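Local coordinates for protein probable M18 family aminopeptidase 1 (Thermotoga maritima, PDB 2GLF) that probably acts as a zinc-dependent aminopeptidase of the M18 family, removing residues from the N-terminus of peptides, and here carries manganese ions, at residues Asn87-Asp99 with Tyr246-Leu258. Residues are numbered along the deposited sequence; the frame is centred on the assembly and turned at random.
Sequences NLVVAHIDSPRLD and YGQDDRICAYTAL. With MN (manganese (II) ion), chain E; MN (manganese (II) ion), chain F.
H92 and D249 meet at a manganese ion, in the two-metal centre of the M18 aminopeptidase fold. H92 ends strand 87-92 of the mixed central sheet; D249 comes from segment 246-258, whose helix packs on that strand. H92 NE2 binds the ion at 2.4 Å and D249 OD1 at 2.3 Å; D326 also binds it. D249 CG lies anti to the backbone N (chi1 -172°), and OD2 reaches the second manganese, shared with E279 and H425. The H92 ring and D249 carboxylate planes are 56° apart. On the far side of the imidazole, ND1 makes weak bonds to D94 O and OD2. D94 OD1 is held by Y119 OH and E279 N. D250 CB lies over one face of the H92 ring, a CH-pi contact. H92 N points at D250 OD2, but 2.4 Å is doubtfully short. Beyond the metals, R251 turns its guanidinium edge to I93 O, which takes weak bonds from NE and NH2 (2.7 Å from NH2). S95 OG sits over one guanidinium face. An alanine at R251 would probably leave I93 O without these two donors and open a gap beside S95. Water 1 lies within hydrogen-bonding distance of D94 O, D249 O and S95 OG, bridging the segments. Farther along the helix, A257 CB packs on V89 CG1. At the other end, Y246 OH donates to P96 O at 2.6 Å, 31° out of the carbonyl plane.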
loop_
_atom_site.group_PDB
_atom_site.type_symbol
_atom_site.label_atom_id
_atom_site.label_comp_id
_atom_site.label_asym_id
_atom_site.label_seq_id
_atom_site.Cartn_x
_atom_site.Cartn_y
_atom_site.Cartn_z
ATOM N N ASN A 87 16.344 -15.132 55.235
ATOM C CA ASN A 87 15.983 -13.939 54.487
ATOM C C ASN A 87 17.022 -13.722 53.398
ATOM O O ASN A 87 18.123 -13.237 53.655
ATOM C CB ASN A 87 15.929 -12.724 55.412
ATOM C CG ASN A 87 14.621 -12.631 56.175
ATOM O OD1 ASN A 87 13.780 -13.536 56.108
ATOM N ND2 ASN A 87 14.439 -11.531 56.902
ATOM N N LEU A 88 16.666 -14.104 52.178
ATOM C CA LEU A 88 17.565 -13.962 51.047
ATOM C C LEU A 88 17.144 -12.851 50.109
ATOM O O LEU A 88 15.962 -12.655 49.843
ATOM C CB LEU A 88 17.602 -15.247 50.231
ATOM C CG LEU A 88 18.089 -16.531 50.872
ATOM C CD1 LEU A 88 17.943 -17.649 49.844
ATOM C CD2 LEU A 88 19.532 -16.378 51.326
ATOM N N VAL A 89 18.127 -12.122 49.614
ATOM C CA VAL A 89 17.878 -11.084 48.636
ATOM C C VAL A 89 18.739 -11.597 47.478
ATOM O O VAL A 89 19.911 -11.938 47.673
ATOM C CB VAL A 89 18.351 -9.706 49.148
ATOM C CG1 VAL A 89 19.777 -9.801 49.624
ATOM C CG2 VAL A 89 18.223 -8.666 48.057
ATOM N N VAL A 90 18.155 -11.708 46.289
ATOM C CA VAL A 90 18.898 -12.221 45.142
ATOM C C VAL A 90 18.962 -11.251 43.981
ATOM O O VAL A 90 18.030 -10.475 43.756
ATOM C CB VAL A 90 18.286 -13.534 44.632
ATOM C CG1 VAL A 90 18.309 -14.564 45.732
ATOM C CG2 VAL A 90 16.860 -13.297 44.156
ATOM N N ALA A 91 20.066 -11.308 43.243
ATOM C CA ALA A 91 20.267 -10.446 42.085
ATOM C C ALA A 91 21.119 -11.145 41.028
ATOM O O ALA A 91 21.599 -12.260 41.240
ATOM C CB ALA A 91 20.929 -9.150 42.514
ATOM N N HIS A 92 21.289 -10.496 39.881
ATOM C CA HIS A 92 22.102 -11.059 38.811
ATOM C C HIS A 92 23.268 -10.125 38.508
ATOM O O HIS A 92 23.151 -8.905 38.623
ATOM C CB HIS A 92 21.253 -11.331 37.556
ATOM C CG HIS A 92 20.772 -10.104 36.840
ATOM N ND1 HIS A 92 21.491 -9.508 35.822
ATOM C CD2 HIS A 92 19.609 -9.414 36.932
ATOM C CE1 HIS A 92 20.788 -8.508 35.317
ATOM N NE2 HIS A 92 19.642 -8.430 35.972
ATOM N N ILE A 93 24.406 -10.703 38.147
ATOM C CA ILE A 93 25.579 -9.905 37.873
ATOM C C ILE A 93 25.997 -9.897 36.411
ATOM O O ILE A 93 27.064 -9.388 36.073
ATOM C CB ILE A 93 26.765 -10.346 38.763
ATOM C CG1 ILE A 93 26.999 -11.849 38.634
ATOM C CG2 ILE A 93 26.483 -9.991 40.212
ATOM C CD1 ILE A 93 28.155 -12.346 39.465
ATOM N N ASP A 94 25.165 -10.453 35.538
ATOM C CA ASP A 94 25.481 -10.425 34.115
ATOM C C ASP A 94 24.767 -9.196 33.540
ATOM O O ASP A 94 23.718 -8.793 34.049
ATOM C CB ASP A 94 24.990 -11.692 33.414
ATOM C CG ASP A 94 23.488 -11.853 33.482
ATOM O OD1 ASP A 94 22.877 -12.143 32.430
ATOM O OD2 ASP A 94 22.920 -11.693 34.587
ATOM N N SER A 95 25.334 -8.593 32.499
ATOM C CA SER A 95 24.735 -7.411 31.882
ATOM C C SER A 95 24.841 -7.448 30.368
ATOM O O SER A 95 25.770 -8.041 29.822
ATOM C CB SER A 95 25.426 -6.141 32.375
ATOM O OG SER A 95 25.106 -5.874 33.722
ATOM N N PRO A 96 23.881 -6.823 29.664
ATOM C CA PRO A 96 23.980 -6.845 28.203
ATOM C C PRO A 96 25.396 -6.433 27.785
ATOM O O PRO A 96 26.006 -5.538 28.384
ATOM C CB PRO A 96 22.900 -5.852 27.785
ATOM C CG PRO A 96 21.816 -6.131 28.795
ATOM C CD PRO A 96 22.606 -6.216 30.097
ATOM N N ARG A 97 25.921 -7.105 26.768
ATOM C CA ARG A 97 27.271 -6.838 26.290
ATOM C C ARG A 97 27.424 -7.382 24.877
ATOM O O ARG A 97 26.440 -7.624 24.175
ATOM C CB ARG A 97 28.268 -7.550 27.200
ATOM C CG ARG A 97 27.954 -9.044 27.362
ATOM C CD ARG A 97 28.883 -9.712 28.355
ATOM N NE ARG A 97 28.193 -10.660 29.234
ATOM C CZ ARG A 97 27.917 -11.925 28.923
ATOM N NH1 ARG A 97 28.269 -12.422 27.744
ATOM N NH2 ARG A 97 27.285 -12.696 29.800
ATOM N N LEU A 98 28.677 -7.567 24.475
ATOM C CA LEU A 98 29.010 -8.135 23.176
ATOM C C LEU A 98 30.053 -9.211 23.469
ATOM O O LEU A 98 30.969 -8.982 24.257
ATOM C CB LEU A 98 29.615 -7.083 22.243
ATOM C CG LEU A 98 28.799 -5.852 21.838
ATOM C CD1 LEU A 98 29.663 -4.953 20.955
ATOM C CD2 LEU A 98 27.534 -6.268 21.103
ATOM N N ASP A 99 29.905 -10.384 22.858
ATOM C CA ASP A 99 30.856 -11.473 23.057
ATOM C C ASP A 99 31.631 -11.747 21.779
ATOM O O ASP A 99 31.047 -11.788 20.703
ATOM C CB ASP A 99 30.150 -12.779 23.445
ATOM C CG ASP A 99 29.507 -12.736 24.821
ATOM O OD1 ASP A 99 29.937 -11.930 25.678
ATOM O OD2 ASP A 99 28.572 -13.542 25.048
ATOM N N TYR A 246 27.807 1.991 33.445
ATOM C CA TYR A 246 27.419 0.827 32.678
ATOM C C TYR A 246 27.178 -0.363 33.583
ATOM O O TYR A 246 27.899 -0.575 34.559
ATOM C CB TYR A 246 28.510 0.450 31.681
ATOM C CG TYR A 246 28.405 -0.976 31.197
ATOM C CD1 TYR A 246 27.465 -1.337 30.240
ATOM C CD2 TYR A 246 29.216 -1.971 31.732
ATOM C CE1 TYR A 246 27.334 -2.647 29.825
ATOM C CE2 TYR A 246 29.093 -3.287 31.327
ATOM C CZ TYR A 246 28.148 -3.620 30.369
ATOM O OH TYR A 246 28.031 -4.928 29.940
ATOM N N GLY A 247 26.158 -1.142 33.240
ATOM C CA GLY A 247 25.857 -2.345 33.985
ATOM C C GLY A 247 25.187 -2.126 35.310
ATOM O O GLY A 247 25.157 -3.034 36.144
ATOM N N GLN A 248 24.655 -0.932 35.530
ATOM C CA GLN A 248 23.973 -0.688 36.785
ATOM C C GLN A 248 22.793 -1.636 36.865
ATOM O O GLN A 248 22.269 -1.894 37.951
ATOM C CB GLN A 248 23.501 0.759 36.887
ATOM C CG GLN A 248 24.564 1.669 37.459
ATOM C CD GLN A 248 24.071 3.074 37.677
ATOM O OE1 GLN A 248 23.792 3.801 36.723
ATOM N NE2 GLN A 248 23.954 3.467 38.941
ATOM N N ASP A 249 22.384 -2.168 35.712
ATOM C CA ASP A 249 21.274 -3.103 35.698
ATOM C C ASP A 249 21.664 -4.298 36.546
ATOM O O ASP A 249 22.316 -5.239 36.087
ATOM C CB ASP A 249 20.923 -3.579 34.295
ATOM C CG ASP A 249 19.637 -4.418 34.269
ATOM O OD1 ASP A 249 19.399 -5.199 35.217
ATOM O OD2 ASP A 249 18.868 -4.317 33.288
ATOM N N ASP A 250 21.267 -4.189 37.807
ATOM C CA ASP A 250 21.451 -5.167 38.859
ATOM C C ASP A 250 22.749 -5.283 39.616
ATOM O O ASP A 250 22.784 -5.944 40.652
ATOM C CB ASP A 250 21.015 -6.536 38.391
ATOM C CG ASP A 250 20.056 -7.157 39.358
ATOM O OD1 ASP A 250 19.175 -6.413 39.841
ATOM O OD2 ASP A 250 20.180 -8.361 39.644
ATOM N N ARG A 251 23.824 -4.674 39.134
ATOM C CA ARG A 251 25.043 -4.740 39.931
ATOM C C ARG A 251 24.787 -3.705 41.021
ATOM O O ARG A 251 25.448 -3.694 42.057
ATOM C CB ARG A 251 26.294 -4.392 39.111
ATOM C CG ARG A 251 26.522 -5.349 37.953
ATOM C CD ARG A 251 27.985 -5.533 37.605
ATOM N NE ARG A 251 28.129 -6.622 36.645
ATOM C CZ ARG A 251 28.159 -6.468 35.327
ATOM N NH1 ARG A 251 28.065 -5.259 34.799
ATOM N NH2 ARG A 251 28.261 -7.524 34.536
ATOM N N ILE A 252 23.792 -2.851 40.778
ATOM C CA ILE A 252 23.419 -1.831 41.740
ATOM C C ILE A 252 22.651 -2.526 42.849
ATOM O O ILE A 252 22.668 -2.093 43.996
ATOM C CB ILE A 252 22.522 -0.741 41.117
ATOM C CG1 ILE A 252 22.436 0.456 42.071
ATOM C CG2 ILE A 252 21.126 -1.292 40.860
ATOM C CD1 ILE A 252 21.798 1.686 41.461
ATOM N N CYS A 253 21.967 -3.607 42.502
ATOM C CA CYS A 253 21.228 -4.361 43.495
ATOM C C CYS A 253 22.154 -5.365 44.143
ATOM O O CYS A 253 21.959 -5.753 45.292
ATOM C CB CYS A 253 20.052 -5.076 42.854
ATOM S SG CYS A 253 18.668 -3.989 42.672
ATOM N N ALA A 254 23.170 -5.779 43.396
ATOM C CA ALA A 254 24.146 -6.728 43.902
ATOM C C ALA A 254 24.981 -6.048 44.976
ATOM O O ALA A 254 25.260 -6.628 46.023
ATOM C CB ALA A 254 25.038 -7.207 42.777
ATOM N N TYR A 255 25.368 -4.804 44.720
ATOM C CA TYR A 255 26.185 -4.071 45.675
ATOM C C TYR A 255 25.424 -3.696 46.934
ATOM O O TYR A 255 25.934 -3.869 48.039
ATOM C CB TYR A 255 26.755 -2.803 45.045
ATOM C CG TYR A 255 27.762 -2.119 45.932
ATOM C CD1 TYR A 255 29.010 -2.692 46.169
ATOM C CD2 TYR A 255 27.459 -0.910 46.560
ATOM C CE1 TYR A 255 29.941 -2.083 47.010
ATOM C CE2 TYR A 255 28.382 -0.288 47.409
ATOM C CZ TYR A 255 29.621 -0.881 47.628
ATOM O OH TYR A 255 30.534 -0.278 48.466
ATOM N N THR A 256 24.213 -3.171 46.768
ATOM C CA THR A 256 23.402 -2.775 47.914
ATOM C C THR A 256 23.082 -3.966 48.812
ATOM O O THR A 256 23.052 -3.830 50.031
ATOM C CB THR A 256 22.075 -2.101 47.481
ATOM O OG1 THR A 256 21.452 -2.874 46.446
ATOM C CG2 THR A 256 22.334 -0.686 46.995
ATOM N N ALA A 257 22.847 -5.129 48.211
ATOM C CA ALA A 257 22.548 -6.329 48.984
ATOM C C ALA A 257 23.814 -6.832 49.676
ATOM O O ALA A 257 23.768 -7.284 50.817
ATOM C CB ALA A 257 21.981 -7.407 48.080
ATOM N N LEU A 258 24.944 -6.756 48.982
ATOM C CA LEU A 258 26.211 -7.186 49.552
ATOM C C LEU A 258 26.480 -6.351 50.803
ATOM O O LEU A 258 26.792 -6.886 51.869
ATOM C CB LEU A 258 27.347 -6.965 48.556
ATOM C CG LEU A 258 28.576 -7.873 48.637
ATOM C CD1 LEU A 258 29.765 -7.107 48.104
ATOM C CD2 LEU A 258 28.843 -8.320 50.061
HETATM MN MN MN E . 17.820 -6.858 35.558
HETATM MN MN MN F . 18.226 -6.409 32.270
HETATM O O HOH W 1 24.425 -7.198 36.291
HETATM O O HOH W 2 16.393 -4.986 35.386
#